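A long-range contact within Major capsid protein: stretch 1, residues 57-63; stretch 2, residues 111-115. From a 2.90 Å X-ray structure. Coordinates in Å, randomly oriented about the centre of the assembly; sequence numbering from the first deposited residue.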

# COMPACT_ATOMS: atom_id res chain seq x y z
N ASN A 57 -18.95 13.58 4.04
CA ASN A 57 -19.86 14.61 4.52
C ASN A 57 -20.37 15.48 3.40
O ASN A 57 -21.17 16.39 3.62
CB ASN A 57 -19.17 15.47 5.59
CG ASN A 57 -18.84 14.67 6.85
OD1 ASN A 57 -19.67 13.89 7.35
ND2 ASN A 57 -17.64 14.87 7.37
N ALA A 58 -19.91 15.20 2.19
CA ALA A 58 -20.33 15.97 1.03
C ALA A 58 -20.94 15.04 -0.01
O ALA A 58 -21.71 15.46 -0.88
CB ALA A 58 -19.14 16.72 0.44
N TRP A 59 -20.60 13.76 0.09
CA TRP A 59 -21.10 12.76 -0.83
C TRP A 59 -21.98 11.76 -0.10
O TRP A 59 -22.25 10.68 -0.61
CB TRP A 59 -19.94 12.00 -1.48
CG TRP A 59 -19.03 12.88 -2.31
CD1 TRP A 59 -18.25 13.90 -1.87
CD2 TRP A 59 -18.81 12.78 -3.72
NE1 TRP A 59 -17.54 14.45 -2.92
CE2 TRP A 59 -17.87 13.79 -4.06
CE3 TRP A 59 -19.32 11.95 -4.73
CZ2 TRP A 59 -17.43 13.98 -5.37
CZ3 TRP A 59 -18.88 12.14 -6.04
CH2 TRP A 59 -17.94 13.15 -6.35
N GLY A 60 -22.42 12.13 1.09
CA GLY A 60 -23.27 11.22 1.84
C GLY A 60 -24.58 11.02 1.10
O GLY A 60 -25.13 9.91 1.05
N GLN A 61 -25.06 12.10 0.51
CA GLN A 61 -26.30 12.07 -0.24
C GLN A 61 -26.03 11.44 -1.59
O GLN A 61 -26.56 10.37 -1.90
CB GLN A 61 -26.83 13.49 -0.43
CG GLN A 61 -26.98 14.24 0.87
CD GLN A 61 -27.42 15.67 0.66
OE1 GLN A 61 -28.51 15.92 0.14
NE2 GLN A 61 -26.58 16.62 1.06
N ARG A 62 -25.19 12.10 -2.38
CA ARG A 62 -24.83 11.62 -3.71
C ARG A 62 -24.71 10.09 -3.76
O ARG A 62 -25.11 9.46 -4.75
CB ARG A 62 -23.51 12.24 -4.14
CG ARG A 62 -23.54 13.74 -4.28
CD ARG A 62 -22.13 14.26 -4.46
NE ARG A 62 -22.06 15.68 -4.78
CZ ARG A 62 -22.40 16.21 -5.96
NH1 ARG A 62 -22.85 15.44 -6.94
NH2 ARG A 62 -22.29 17.52 -6.15
N LEU A 63 -24.19 9.50 -2.68
CA LEU A 63 -23.99 8.05 -2.60
C LEU A 63 -25.25 7.25 -2.27
O LEU A 63 -25.65 6.39 -3.05
CB LEU A 63 -22.91 7.72 -1.56
CG LEU A 63 -21.49 8.25 -1.81
CD1 LEU A 63 -20.66 8.06 -0.55
CD2 LEU A 63 -20.85 7.53 -2.99
N GLY A 111 -11.76 20.44 -8.36
CA GLY A 111 -13.14 20.46 -7.91
C GLY A 111 -13.42 19.66 -6.65
O GLY A 111 -12.97 18.52 -6.52
N ASP A 112 -14.16 20.25 -5.71
CA ASP A 112 -14.51 19.59 -4.44
C ASP A 112 -15.72 18.66 -4.57
O ASP A 112 -15.75 17.58 -3.96
CB ASP A 112 -14.82 20.63 -3.36
CG ASP A 112 -13.72 20.74 -2.33
OD1 ASP A 112 -13.40 19.72 -1.69
OD2 ASP A 112 -13.17 21.85 -2.16
N VAL A 113 -16.70 19.10 -5.35
CA VAL A 113 -17.92 18.33 -5.58
C VAL A 113 -18.36 18.59 -7.03
O VAL A 113 -18.14 19.67 -7.57
CB VAL A 113 -19.03 18.77 -4.61
CG1 VAL A 113 -19.94 17.60 -4.30
CG2 VAL A 113 -18.42 19.34 -3.32
N PRO A 114 -18.98 17.59 -7.67
CA PRO A 114 -19.45 17.70 -9.06
C PRO A 114 -20.51 18.78 -9.26
O PRO A 114 -21.63 18.65 -8.76
CB PRO A 114 -20.01 16.32 -9.36
CG PRO A 114 -19.23 15.44 -8.46
CD PRO A 114 -19.19 16.22 -7.18
N PRO A 115 -20.17 19.85 -10.01
CA PRO A 115 -21.10 20.95 -10.29
C PRO A 115 -22.39 20.47 -10.96
O PRO A 115 -22.62 20.74 -12.14
CB PRO A 115 -20.28 21.86 -11.20
CG PRO A 115 -18.87 21.65 -10.70
CD PRO A 115 -18.82 20.15 -10.52

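What ties the two stretches together? The contact is small, burying 254 Å² in all, and centres on Pro-114, Arg-62 and Val-113. Its one hydrogen bond runs from Arg-62 NH2 to Pro-114 O, 2.9 Å apart. At 139° the N-H...O angle is well short of straight, so the bond is bent, but the carbonyl still gains a charged donor.

How does Arg-62 reach across? Its CA-to-CB bond points toward the other stretch, and the chain leaves the helix with chi1 at m and then runs extended, chi2 and chi3 both t, before chi4 turns at -72°. This length matters, because the CA atoms of Arg-62 and Pro-114 are 9.7 Å apart. The turn also lays the guanidinium against the proline ring: Pro-114 CD sits over one face, 3.4 Å from Arg-62 CZ. The flat group can thus pack against the ring through its face while its NH2 bonds to the carbonyl of the same residue.

Why does a proline suit position 114? It covers the most surface here and is buried, its compact ring meeting two flat groups. Besides the arginine it touches the indole, with Pro-114 CG 3.4 Å from Trp-59 CH2. The CA-to-CB bond of Trp-59 points sideways, yet the long side chain, with chi1 at m, carries its ring end nearer, making an apolar contact that a short side chain could not reach.

What does Val-113 add? It lends a branched apolar side chain beside the same indole, with Val-113 CG1 4.3 Å from Trp-59 CE2. Nearby, Asp-112 contributes backbone rather than side chain: its O lies at the indole edge, near the ring plane, 3.8 Å from Trp-59 NE1.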